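Local coordinates for Serine/threonine-protein kinase Tel1 (Chaetomium thermophilum, PDB 6SKY) that probably acts as a DNA damage-sensing serine/threonine kinase, transferring phosphate from ATP to proteins to activate checkpoint signalling after genotoxic stress, at residues H1710-A1715 and I1777-V1782; T1699-A1704 and S1714-S1719; R1662-V1667 and F1798-H1803; S1680-G1685 and L1692-L1697. All coordinates share one frame; numbering follows the deposited sequence.

Overall arrangement
All four contacts lie in the N-terminal part of the modelled alpha solenoid, on one side of the chain's centre and away from the ATP and magnesium sites. Contact 3 joins the segments farthest apart in sequence, and the other three are nested inside the loop it closes. Contact 4 comes first within that loop, pairing helices 1670-1684 and 1687-1706. Contact 2 then pairs helix 1687-1706 with helix 1710-1719, and contact 1 sets helix 1710-1719 against the short helix 1778-1781. Centres of contacts 1 and 2 are about 6 Å apart, those of contacts 3 and 4 about 17 Å. Together they pack the consecutive helices from 1657-1663 to 1710-1719 against two later ones, 1778-1781 and 1793-1808.

Contact 1. Residues H1710-A1715 and I1777-V1782; sequences HDLLSA and IVTLRV
Leu1712 and Thr1779 mark the closest approach of the two backbones, their CA atoms 8.9 Å apart. Segment 1710-1715 is the regular first part of helix 1710-1719. Segment 1777-1782 contains a short, weakly bonded helical turn, in which Ile1777 O receives Leu1780 N and Arg1781 N. Across this gap one leucine does the work. With CG anti to the backbone N (chi1 -172°), Leu1712 extends both of its methyl groups toward the short helix. CD2 lies 3.5 Å from Val1778 CG1, the two side chains crossing at about a right angle. The other methyl, CD1, lies 4.0 Å from Thr1779 OG1, where leucine and threonine slide past each other in opposite directions. Thr1779 OG1 merely lies against the leucine methyl, in van der Waals contact. This is helix-to-helix packing within the alpha solenoid, and it joins helix 1710-1719 to a short turn that comes some sixty residues later in the chain. Leu1712 also touches Ala1704 of helix 1687-1706. Val1778 serves its own segment as well: its CG2 lies over one face of the Arg1781 guanidinium, 3.6 Å above the plane and displaced toward the rim. That arginine reaches back through NE to Pro1775 O, while its ion pair from NH1 to Asp1703 OD2 is long and weak. Leu1780 takes no part here and packs on Val1801, Leu1804 and Val1805 of helix 1793-1808.

Contact 2. Residues T1699-A1704 and S1714-S1719; sequences TIVSDA and SACQES
Ala1715 O is gripped twice by Ser1719, whose backbone N and hydroxyl OG each donate to it at 2.9 Å. The hydroxyl comes from above the carbonyl plane, with a C=O...OG angle of 143°, and ties the last turn of helix 1710-1719 to itself. That helix runs roughly antiparallel to helix 1687-1706, and the short connection between them makes the pair a helical hairpin of the alpha solenoid. Its backbones come nearest at Val1701 and Cys1716, 7.2 Å between their CA atoms. Here Cys1716 supplies the touching atom. Its SG, set beside its own backbone N (chi1 -68°), projects at helix 1687-1706 and meets two branched residues that follow each other there. Val1701 brings CG2 to 4.1 Å from SG, and Ile1700 brings its own CG2 to 4.3 Å from the same sulfur. The sulfur packs as an apolar group against both methyls, which approach it from one helix. More hydrocarbon surrounds it, since Leu1675 of helix 1670-1684 and Leu1725 of helix 1722-1726 also touch Cys1716, and Leu1725 reaches Val1701 as well. Ile1700 has a second role, packing on Thr1779 and Val1782. One turn beyond Ile1700, Ala1704 directs its methyl at helix 1710-1719, but its CB stays 5.0 Å from Cys1716 SG.

Contact 3. Residues R1662-V1667 and F1798-H1803; sequences RLSQGV and FPFVVH
Leu1663 and Phe1800 both place CG beside the backbone N and anti to the carbonyl carbon (chi1 -65° and -56°), and these torsions send the two side chains into the same gap. They cross there at about a right angle. The leucine meets the ring at its edge, near the ring plane: CD1 lies 4.0 Å from Phe1800 CE2 and 4.1 Å from Phe1800 CZ. A second, lighter touch comes from Ser1664, whose CB approaches Phe1800 CE1 obliquely at 4.3 Å. The serine OG is hydrogen-bonded to Tyr1660 O, in the last turn of helix 1657-1663. Ser1664 is also where the chain leaves that helix. It forms the centre of an inverse gamma turn, with a weak bond from Gln1665 N to Leu1663 O, so that the aromatic ring packs against a helix end and the turn that follows it. On the other side the helix is kinked at Pro1799, which has no N-H, and Phe1800, whose N makes no bond to the turn before; regular bonding resumes with Val1802 N to Phe1798 O and His1803 N to Pro1799 O. The contact closes a long loop of the alpha solenoid, bringing segments about 130 residues apart together. Phe1800 is further enclosed by Ser1670 and Leu1674 of helix 1670-1684, and by the ring of Tyr1848 on helix 1836-1849, which it meets edge-to-face, while Leu1663 also rests on Asn1676 and Leu1677 of helix 1670-1684.

Contact 4. Residues S1680-G1685 and L1692-L1697; sequences SLTISG and LAEAAL
Ala1693 is the tight centre of this contact, its single methyl meeting two consecutive residues of the facing helix. CB lies 3.7 Å from Leu1681 CB and equally 3.7 Å from Thr1682 CG2. The small side chain is what lets the backbones come close, with 5.8 Å between the CA atoms of Thr1682 and Ala1693. With Thr1682 OG1 between the backbone N and the carbonyl carbon (chi1 57°), CG2 is anti to the carbonyl carbon and meets the partner, while OG1 is hydrogen-bonded to Lys1679 O in its own helix. Around this core the packing is looser: Thr1682 CG2 lies 4.1 Å from Glu1694 CG, the side chains crossing obliquely, and 4.2 Å from Leu1697 CD1. Ile1683 and Ser1684, too far from segment 1692-1697 to touch it, are exposed, though both touch Pro1579 of helix 1578-1588. The two helices build an antiparallel helical hairpin; the axes of 1680-1684 and 1692-1697 run at 149° and approach to 8.7 Å. Beyond it, Leu1681 packs on Ile1786 of helix 1783-1789 and on Phe1793 and Arg1796 of helix 1793-1808, so the hairpin is lodged between earlier and later helices of the solenoid.

Contact 1. Residues H1710-A1715 and I1777-V1782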
loop_
_atom_site.group_PDB
_atom_site.type_symbol
_atom_site.label_atom_id
_atom_site.label_comp_id
_atom_site.label_asym_id
_atom_site.label_seq_id
_atom_site.Cartn_x
_atom_site.Cartn_y
_atom_site.Cartn_z
ATOM N N HIS A 1710 -21.164 20.630 -67.318
ATOM C CA HIS A 1710 -20.740 19.256 -67.090
ATOM C C HIS A 1710 -20.665 18.910 -65.611
ATOM O O HIS A 1710 -20.958 17.771 -65.236
ATOM C CB HIS A 1710 -19.394 19.011 -67.763
ATOM C CG HIS A 1710 -19.438 19.152 -69.251
ATOM N ND1 HIS A 1710 -20.023 18.211 -70.069
ATOM C CD2 HIS A 1710 -18.980 20.130 -70.068
ATOM C CE1 HIS A 1710 -19.919 18.600 -71.328
ATOM N NE2 HIS A 1710 -19.290 19.760 -71.354
ATOM N N ASP A 1711 -20.282 19.865 -64.763
ATOM C CA ASP A 1711 -20.280 19.614 -63.326
ATOM C C ASP A 1711 -21.687 19.323 -62.823
ATOM O O ASP A 1711 -21.923 18.323 -62.130
ATOM C CB ASP A 1711 -19.680 20.810 -62.587
ATOM C CG ASP A 1711 -18.172 20.711 -62.441
ATOM O OD1 ASP A 1711 -17.661 19.581 -62.294
ATOM O OD2 ASP A 1711 -17.496 21.761 -62.468
ATOM N N LEU A 1712 -22.642 20.182 -63.172
ATOM C CA LEU A 1712 -24.016 19.967 -62.742
ATOM C C LEU A 1712 -24.622 18.732 -63.392
ATOM O O LEU A 1712 -25.449 18.052 -62.777
ATOM C CB LEU A 1712 -24.856 21.198 -63.053
ATOM C CG LEU A 1712 -26.260 21.170 -62.473
ATOM C CD1 LEU A 1712 -26.210 20.842 -61.003
ATOM C CD2 LEU A 1712 -26.895 22.507 -62.686
ATOM N N LEU A 1713 -24.221 18.419 -64.622
ATOM C CA LEU A 1713 -24.683 17.186 -65.244
ATOM C C LEU A 1713 -24.185 15.969 -64.483
ATOM O O LEU A 1713 -24.939 15.018 -64.261
ATOM C CB LEU A 1713 -24.226 17.122 -66.697
ATOM C CG LEU A 1713 -25.210 17.699 -67.703
ATOM C CD1 LEU A 1713 -24.689 17.491 -69.105
ATOM C CD2 LEU A 1713 -26.561 17.045 -67.521
ATOM N N SER A 1714 -22.910 15.967 -64.101
ATOM C CA SER A 1714 -22.379 14.856 -63.325
ATOM C C SER A 1714 -23.032 14.778 -61.955
ATOM O O SER A 1714 -23.138 13.689 -61.382
ATOM C CB SER A 1714 -20.867 14.993 -63.188
ATOM O OG SER A 1714 -20.519 16.285 -62.722
ATOM N N ALA A 1715 -23.467 15.914 -61.412
ATOM C CA ALA A 1715 -24.215 15.882 -60.160
ATOM C C ALA A 1715 -25.584 15.239 -60.352
ATOM O O ALA A 1715 -26.006 14.404 -59.544
ATOM C CB ALA A 1715 -24.361 17.292 -59.598
ATOM N N ILE A 1777 -26.340 30.697 -60.304
ATOM C CA ILE A 1777 -26.340 29.277 -59.975
ATOM C C ILE A 1777 -27.775 28.784 -60.048
ATOM O O ILE A 1777 -28.632 29.231 -59.281
ATOM C CB ILE A 1777 -25.748 29.025 -58.584
ATOM C CG1 ILE A 1777 -24.378 29.668 -58.458
ATOM C CG2 ILE A 1777 -25.624 27.542 -58.322
ATOM C CD1 ILE A 1777 -23.768 29.424 -57.127
ATOM N N VAL A 1778 -28.043 27.858 -60.970
ATOM C CA VAL A 1778 -29.413 27.406 -61.151
ATOM C C VAL A 1778 -29.896 26.592 -59.963
ATOM O O VAL A 1778 -31.107 26.477 -59.753
ATOM C CB VAL A 1778 -29.548 26.607 -62.457
ATOM C CG1 VAL A 1778 -28.971 25.240 -62.290
ATOM C CG2 VAL A 1778 -30.996 26.524 -62.884
ATOM N N THR A 1779 -28.989 26.037 -59.162
ATOM C CA THR A 1779 -29.417 25.229 -58.029
ATOM C C THR A 1779 -29.839 26.083 -56.845
ATOM O O THR A 1779 -30.631 25.630 -56.016
ATOM C CB THR A 1779 -28.304 24.273 -57.614
ATOM O OG1 THR A 1779 -27.615 23.818 -58.782
ATOM C CG2 THR A 1779 -28.882 23.075 -56.904
ATOM N N LEU A 1780 -29.329 27.304 -56.741
ATOM C CA LEU A 1780 -29.747 28.212 -55.687
ATOM C C LEU A 1780 -30.909 29.088 -56.100
ATOM O O LEU A 1780 -31.529 29.719 -55.242
ATOM C CB LEU A 1780 -28.594 29.121 -55.264
ATOM C CG LEU A 1780 -27.395 28.560 -54.513
ATOM C CD1 LEU A 1780 -26.354 29.635 -54.438
ATOM C CD2 LEU A 1780 -27.793 28.116 -53.132
ATOM N N ARG A 1781 -31.202 29.159 -57.395
ATOM C CA ARG A 1781 -32.259 30.037 -57.868
ATOM C C ARG A 1781 -33.634 29.440 -57.619
ATOM O O ARG A 1781 -34.605 30.178 -57.433
ATOM C CB ARG A 1781 -32.058 30.314 -59.352
ATOM C CG ARG A 1781 -32.927 31.400 -59.917
ATOM C CD ARG A 1781 -33.031 31.214 -61.405
ATOM N NE ARG A 1781 -31.731 30.929 -61.994
ATOM C CZ ARG A 1781 -31.565 30.345 -63.172
ATOM N NH1 ARG A 1781 -32.620 29.978 -63.880
ATOM N NH2 ARG A 1781 -30.346 30.126 -63.640
ATOM N N VAL A 1782 -33.734 28.115 -57.601
ATOM C CA VAL A 1782 -35.008 27.426 -57.468
ATOM C C VAL A 1782 -35.288 27.114 -56.007
ATOM O O VAL A 1782 -36.271 26.442 -55.683
ATOM C CB VAL A 1782 -35.010 26.139 -58.302
ATOM C CG1 VAL A 1782 -34.568 26.431 -59.707
ATOM C CG2 VAL A 1782 -34.098 25.131 -57.674
#

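Contact 2. Residues T1699-A1704 and S1714-S1719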
loop_
_atom_site.group_PDB
_atom_site.type_symbol
_atom_site.label_atom_id
_atom_site.label_comp_id
_atom_site.label_asym_id
_atom_site.label_seq_id
_atom_site.Cartn_x
_atom_site.Cartn_y
_atom_site.Cartn_z
ATOM N N THR A 1699 -36.567 22.614 -63.696
ATOM C CA THR A 1699 -35.753 23.788 -64.000
ATOM C C THR A 1699 -34.268 23.452 -63.995
ATOM O O THR A 1699 -33.544 23.774 -64.943
ATOM C CB THR A 1699 -36.036 24.901 -63.000
ATOM O OG1 THR A 1699 -37.419 25.255 -63.063
ATOM C CG2 THR A 1699 -35.200 26.111 -63.321
ATOM N N ILE A 1700 -33.797 22.796 -62.932
ATOM C CA ILE A 1700 -32.370 22.519 -62.796
ATOM C C ILE A 1700 -31.882 21.639 -63.934
ATOM O O ILE A 1700 -30.894 21.959 -64.603
ATOM C CB ILE A 1700 -32.072 21.877 -61.431
ATOM C CG1 ILE A 1700 -32.232 22.898 -60.315
ATOM C CG2 ILE A 1700 -30.684 21.299 -61.414
ATOM C CD1 ILE A 1700 -32.207 22.286 -58.955
ATOM N N VAL A 1701 -32.554 20.513 -64.172
ATOM C CA VAL A 1701 -32.044 19.569 -65.158
ATOM C C VAL A 1701 -32.137 20.150 -66.561
ATOM O O VAL A 1701 -31.248 19.934 -67.390
ATOM C CB VAL A 1701 -32.777 18.224 -65.050
ATOM C CG1 VAL A 1701 -32.288 17.275 -66.118
ATOM C CG2 VAL A 1701 -32.557 17.622 -63.683
ATOM N N SER A 1702 -33.190 20.915 -66.853
ATOM C CA SER A 1702 -33.294 21.507 -68.179
ATOM C C SER A 1702 -32.198 22.541 -68.401
ATOM O O SER A 1702 -31.533 22.538 -69.444
ATOM C CB SER A 1702 -34.671 22.132 -68.371
ATOM O OG SER A 1702 -34.713 23.432 -67.817
ATOM N N ASP A 1703 -31.987 23.431 -67.425
ATOM C CA ASP A 1703 -30.965 24.460 -67.573
ATOM C C ASP A 1703 -29.556 23.897 -67.497
ATOM O O ASP A 1703 -28.608 24.584 -67.884
ATOM C CB ASP A 1703 -31.149 25.538 -66.511
ATOM C CG ASP A 1703 -32.369 26.391 -66.761
ATOM O OD1 ASP A 1703 -33.430 25.829 -67.096
ATOM O OD2 ASP A 1703 -32.268 27.624 -66.612
ATOM N N ALA A 1704 -29.391 22.679 -66.995
ATOM C CA ALA A 1704 -28.100 22.015 -67.071
ATOM C C ALA A 1704 -27.904 21.286 -68.388
ATOM O O ALA A 1704 -26.769 21.169 -68.858
ATOM C CB ALA A 1704 -27.943 21.029 -65.913
ATOM N N SER A 1714 -22.910 15.967 -64.101
ATOM C CA SER A 1714 -22.379 14.856 -63.325
ATOM C C SER A 1714 -23.032 14.778 -61.955
ATOM O O SER A 1714 -23.138 13.689 -61.382
ATOM C CB SER A 1714 -20.867 14.993 -63.188
ATOM O OG SER A 1714 -20.519 16.285 -62.722
ATOM N N ALA A 1715 -23.467 15.914 -61.412
ATOM C CA ALA A 1715 -24.215 15.882 -60.160
ATOM C C ALA A 1715 -25.584 15.239 -60.352
ATOM O O ALA A 1715 -26.006 14.404 -59.544
ATOM C CB ALA A 1715 -24.361 17.292 -59.598
ATOM N N CYS A 1716 -26.287 15.613 -61.424
ATOM C CA CYS A 1716 -27.633 15.095 -61.651
ATOM C C CYS A 1716 -27.608 13.608 -61.973
ATOM O O CYS A 1716 -28.404 12.835 -61.431
ATOM C CB CYS A 1716 -28.315 15.870 -62.776
ATOM S SG CYS A 1716 -28.693 17.587 -62.396
ATOM N N GLN A 1717 -26.702 13.184 -62.856
ATOM C CA GLN A 1717 -26.658 11.784 -63.263
ATOM C C GLN A 1717 -26.337 10.846 -62.111
ATOM O O GLN A 1717 -26.531 9.635 -62.251
ATOM C CB GLN A 1717 -25.629 11.576 -64.377
ATOM C CG GLN A 1717 -25.813 12.467 -65.595
ATOM C CD GLN A 1717 -26.788 11.915 -66.608
ATOM O OE1 GLN A 1717 -27.154 10.742 -66.563
ATOM N NE2 GLN A 1717 -27.210 12.760 -67.537
ATOM N N GLU A 1718 -25.852 11.366 -60.985
ATOM C CA GLU A 1718 -25.540 10.546 -59.828
ATOM C C GLU A 1718 -26.441 10.815 -58.635
ATOM O O GLU A 1718 -26.410 10.041 -57.673
ATOM C CB GLU A 1718 -24.079 10.747 -59.419
ATOM C CG GLU A 1718 -23.131 10.635 -60.590
ATOM C CD GLU A 1718 -21.724 10.292 -60.175
ATOM O OE1 GLU A 1718 -21.555 9.679 -59.100
ATOM O OE2 GLU A 1718 -20.789 10.633 -60.930
ATOM N N SER A 1719 -27.234 11.880 -58.665
ATOM C CA SER A 1719 -28.229 12.115 -57.630
ATOM C C SER A 1719 -29.610 11.597 -57.993
ATOM O O SER A 1719 -30.380 11.245 -57.097
ATOM C CB SER A 1719 -28.329 13.608 -57.326
ATOM O OG SER A 1719 -27.101 14.095 -56.829
#

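Contact 3. Residues R1662-V1667 and F1798-H1803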
loop_
_atom_site.group_PDB
_atom_site.type_symbol
_atom_site.label_atom_id
_atom_site.label_comp_id
_atom_site.label_asym_id
_atom_site.label_seq_id
_atom_site.Cartn_x
_atom_site.Cartn_y
_atom_site.Cartn_z
ATOM N N ARG A 1662 -23.561 11.405 -46.162
ATOM C CA ARG A 1662 -24.465 10.471 -46.816
ATOM C C ARG A 1662 -25.158 11.124 -48.000
ATOM O O ARG A 1662 -25.317 10.500 -49.053
ATOM C CB ARG A 1662 -25.491 9.957 -45.815
ATOM C CG ARG A 1662 -26.448 8.953 -46.391
ATOM C CD ARG A 1662 -27.564 8.649 -45.423
ATOM N NE ARG A 1662 -28.430 9.800 -45.212
ATOM C CZ ARG A 1662 -29.436 10.133 -46.015
ATOM N NH1 ARG A 1662 -29.698 9.403 -47.088
ATOM N NH2 ARG A 1662 -30.179 11.196 -45.748
ATOM N N LEU A 1663 -25.575 12.380 -47.850
ATOM C CA LEU A 1663 -26.243 13.084 -48.938
ATOM C C LEU A 1663 -25.281 13.371 -50.081
ATOM O O LEU A 1663 -25.482 12.917 -51.210
ATOM C CB LEU A 1663 -26.853 14.379 -48.418
ATOM C CG LEU A 1663 -27.968 14.203 -47.404
ATOM C CD1 LEU A 1663 -28.335 15.531 -46.801
ATOM C CD2 LEU A 1663 -29.152 13.594 -48.086
ATOM N N SER A 1664 -24.220 14.125 -49.805
ATOM C CA SER A 1664 -23.255 14.515 -50.830
ATOM C C SER A 1664 -22.305 13.353 -51.102
ATOM O O SER A 1664 -21.098 13.413 -50.864
ATOM C CB SER A 1664 -22.502 15.764 -50.402
ATOM O OG SER A 1664 -21.860 15.571 -49.161
ATOM N N GLN A 1665 -22.876 12.275 -51.621
ATOM C CA GLN A 1665 -22.134 11.062 -51.921
ATOM C C GLN A 1665 -22.086 10.837 -53.427
ATOM O O GLN A 1665 -22.893 11.380 -54.186
ATOM C CB GLN A 1665 -22.768 9.856 -51.222
ATOM C CG GLN A 1665 -21.835 8.682 -51.032
ATOM C CD GLN A 1665 -22.461 7.587 -50.205
ATOM O OE1 GLN A 1665 -23.281 7.850 -49.328
ATOM N NE2 GLN A 1665 -22.085 6.345 -50.484
ATOM N N GLY A 1666 -21.138 10.008 -53.851
ATOM C CA GLY A 1666 -20.901 9.789 -55.264
ATOM C C GLY A 1666 -19.788 10.659 -55.810
ATOM O O GLY A 1666 -18.818 10.148 -56.378
ATOM N N VAL A 1667 -19.918 11.977 -55.652
ATOM C CA VAL A 1667 -18.865 12.918 -56.001
ATOM C C VAL A 1667 -18.356 13.671 -54.781
ATOM O O VAL A 1667 -17.146 13.869 -54.627
ATOM C CB VAL A 1667 -19.336 13.908 -57.091
ATOM C CG1 VAL A 1667 -18.342 15.048 -57.255
ATOM C CG2 VAL A 1667 -19.535 13.184 -58.414
ATOM N N PHE A 1798 -29.002 24.097 -45.015
ATOM C CA PHE A 1798 -28.201 25.281 -44.712
ATOM C C PHE A 1798 -26.726 25.152 -45.078
ATOM O O PHE A 1798 -26.194 26.072 -45.727
ATOM C CB PHE A 1798 -28.389 25.620 -43.234
ATOM C CG PHE A 1798 -27.935 26.980 -42.866
ATOM C CD1 PHE A 1798 -28.673 28.078 -43.225
ATOM C CD2 PHE A 1798 -26.778 27.163 -42.149
ATOM C CE1 PHE A 1798 -28.262 29.325 -42.887
ATOM C CE2 PHE A 1798 -26.366 28.411 -41.808
ATOM C CZ PHE A 1798 -27.108 29.493 -42.178
ATOM N N PRO A 1799 -26.007 24.086 -44.703
ATOM C CA PRO A 1799 -24.584 24.032 -45.056
ATOM C C PRO A 1799 -24.331 24.038 -46.547
ATOM O O PRO A 1799 -23.385 24.681 -47.007
ATOM C CB PRO A 1799 -24.128 22.723 -44.412
ATOM C CG PRO A 1799 -25.066 22.494 -43.346
ATOM C CD PRO A 1799 -26.371 22.936 -43.864
ATOM N N PHE A 1800 -25.152 23.333 -47.318
ATOM C CA PHE A 1800 -24.949 23.283 -48.756
ATOM C C PHE A 1800 -25.141 24.652 -49.383
ATOM O O PHE A 1800 -24.394 25.041 -50.283
ATOM C CB PHE A 1800 -25.900 22.272 -49.378
ATOM C CG PHE A 1800 -25.785 20.906 -48.799
ATOM C CD1 PHE A 1800 -24.598 20.221 -48.846
ATOM C CD2 PHE A 1800 -26.864 20.298 -48.224
ATOM C CE1 PHE A 1800 -24.494 18.970 -48.321
ATOM C CE2 PHE A 1800 -26.754 19.046 -47.701
ATOM C CZ PHE A 1800 -25.568 18.386 -47.753
ATOM N N VAL A 1801 -26.127 25.406 -48.908
ATOM C CA VAL A 1801 -26.363 26.739 -49.444
ATOM C C VAL A 1801 -25.200 27.655 -49.112
ATOM O O VAL A 1801 -24.695 28.383 -49.977
ATOM C CB VAL A 1801 -27.690 27.300 -48.912
ATOM C CG1 VAL A 1801 -27.889 28.708 -49.388
ATOM C CG2 VAL A 1801 -28.835 26.438 -49.357
ATOM N N VAL A 1802 -24.763 27.648 -47.851
ATOM C CA VAL A 1802 -23.646 28.501 -47.455
ATOM C C VAL A 1802 -22.414 28.186 -48.288
ATOM O O VAL A 1802 -21.737 29.088 -48.793
ATOM C CB VAL A 1802 -23.359 28.346 -45.956
ATOM C CG1 VAL A 1802 -22.078 29.026 -45.612
ATOM C CG2 VAL A 1802 -24.473 28.930 -45.156
ATOM N N HIS A 1803 -22.112 26.899 -48.460
ATOM C CA HIS A 1803 -20.936 26.529 -49.230
ATOM C C HIS A 1803 -21.068 26.942 -50.686
ATOM O O HIS A 1803 -20.106 27.431 -51.278
ATOM C CB HIS A 1803 -20.683 25.033 -49.132
ATOM C CG HIS A 1803 -19.602 24.550 -50.043
ATOM N ND1 HIS A 1803 -19.783 23.515 -50.930
ATOM C CD2 HIS A 1803 -18.330 24.970 -50.212
ATOM C CE1 HIS A 1803 -18.668 23.316 -51.606
ATOM N NE2 HIS A 1803 -17.771 24.187 -51.188
#

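Contact 4. Residues S1680-G1685 and L1692-L1697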
loop_
_atom_site.group_PDB
_atom_site.type_symbol
_atom_site.label_atom_id
_atom_site.label_comp_id
_atom_site.label_asym_id
_atom_site.label_seq_id
_atom_site.Cartn_x
_atom_site.Cartn_y
_atom_site.Cartn_z
ATOM N N SER A 1680 -35.636 13.842 -52.415
ATOM C CA SER A 1680 -36.379 13.187 -51.349
ATOM C C SER A 1680 -37.725 13.841 -51.085
ATOM O O SER A 1680 -38.566 13.237 -50.415
ATOM C CB SER A 1680 -35.563 13.175 -50.066
ATOM O OG SER A 1680 -35.680 14.408 -49.389
ATOM N N LEU A 1681 -37.954 15.049 -51.594
ATOM C CA LEU A 1681 -39.228 15.726 -51.410
ATOM C C LEU A 1681 -40.292 15.258 -52.388
ATOM O O LEU A 1681 -41.479 15.479 -52.140
ATOM C CB LEU A 1681 -39.044 17.230 -51.561
ATOM C CG LEU A 1681 -39.145 18.061 -50.300
ATOM C CD1 LEU A 1681 -38.288 17.455 -49.228
ATOM C CD2 LEU A 1681 -38.704 19.463 -50.612
ATOM N N THR A 1682 -39.898 14.632 -53.494
ATOM C CA THR A 1682 -40.883 14.153 -54.455
ATOM C C THR A 1682 -41.650 12.961 -53.907
ATOM O O THR A 1682 -42.860 12.841 -54.125
ATOM C CB THR A 1682 -40.201 13.786 -55.768
ATOM O OG1 THR A 1682 -39.191 12.806 -55.523
ATOM C CG2 THR A 1682 -39.564 14.997 -56.386
ATOM N N ILE A 1683 -40.970 12.075 -53.180
ATOM C CA ILE A 1683 -41.584 10.840 -52.708
ATOM C C ILE A 1683 -42.130 10.949 -51.298
ATOM O O ILE A 1683 -42.789 10.008 -50.831
ATOM C CB ILE A 1683 -40.590 9.665 -52.773
ATOM C CG1 ILE A 1683 -39.505 9.839 -51.717
ATOM C CG2 ILE A 1683 -39.958 9.584 -54.143
ATOM C CD1 ILE A 1683 -38.441 8.781 -51.768
ATOM N N SER A 1684 -41.886 12.053 -50.601
ATOM C CA SER A 1684 -42.231 12.150 -49.193
ATOM C C SER A 1684 -43.100 13.346 -48.859
ATOM O O SER A 1684 -43.439 13.534 -47.685
ATOM C CB SER A 1684 -40.959 12.200 -48.334
ATOM O OG SER A 1684 -40.259 13.414 -48.514
ATOM N N GLY A 1685 -43.472 14.159 -49.836
ATOM C CA GLY A 1685 -44.283 15.325 -49.582
ATOM C C GLY A 1685 -45.754 15.085 -49.874
ATOM O O GLY A 1685 -46.165 14.037 -50.360
ATOM N N LEU A 1692 -43.642 21.450 -55.871
ATOM C CA LEU A 1692 -42.492 22.349 -55.805
ATOM C C LEU A 1692 -41.200 21.620 -56.146
ATOM O O LEU A 1692 -40.360 22.145 -56.882
ATOM C CB LEU A 1692 -42.394 22.973 -54.418
ATOM C CG LEU A 1692 -43.429 24.026 -54.054
ATOM C CD1 LEU A 1692 -43.442 24.250 -52.570
ATOM C CD2 LEU A 1692 -43.126 25.312 -54.768
ATOM N N ALA A 1693 -41.025 20.409 -55.622
ATOM C CA ALA A 1693 -39.798 19.667 -55.878
ATOM C C ALA A 1693 -39.675 19.269 -57.342
ATOM O O ALA A 1693 -38.588 19.354 -57.921
ATOM C CB ALA A 1693 -39.741 18.436 -54.982
ATOM N N GLU A 1694 -40.771 18.834 -57.961
ATOM C CA GLU A 1694 -40.715 18.476 -59.374
ATOM C C GLU A 1694 -40.461 19.700 -60.245
ATOM O O GLU A 1694 -39.730 19.618 -61.237
ATOM C CB GLU A 1694 -42.004 17.771 -59.781
ATOM C CG GLU A 1694 -42.103 16.359 -59.255
ATOM C CD GLU A 1694 -43.488 15.752 -59.401
ATOM O OE1 GLU A 1694 -43.614 14.525 -59.220
ATOM O OE2 GLU A 1694 -44.445 16.495 -59.687
ATOM N N ALA A 1695 -41.029 20.848 -59.879
ATOM C CA ALA A 1695 -40.747 22.073 -60.617
ATOM C C ALA A 1695 -39.273 22.440 -60.526
ATOM O O ALA A 1695 -38.635 22.769 -61.537
ATOM C CB ALA A 1695 -41.616 23.208 -60.086
ATOM N N ALA A 1696 -38.718 22.396 -59.312
ATOM C CA ALA A 1696 -37.307 22.705 -59.122
ATOM C C ALA A 1696 -36.424 21.772 -59.931
ATOM O O ALA A 1696 -35.483 22.212 -60.596
ATOM C CB ALA A 1696 -36.953 22.626 -57.643
ATOM N N LEU A 1697 -36.702 20.472 -59.878
ATOM C CA LEU A 1697 -35.866 19.527 -60.605
ATOM C C LEU A 1697 -35.974 19.730 -62.108
ATOM O O LEU A 1697 -34.977 19.596 -62.825
ATOM C CB LEU A 1697 -36.233 18.097 -60.232
ATOM C CG LEU A 1697 -35.745 17.628 -58.867
ATOM C CD1 LEU A 1697 -36.186 16.206 -58.612
ATOM C CD2 LEU A 1697 -34.244 17.742 -58.784
#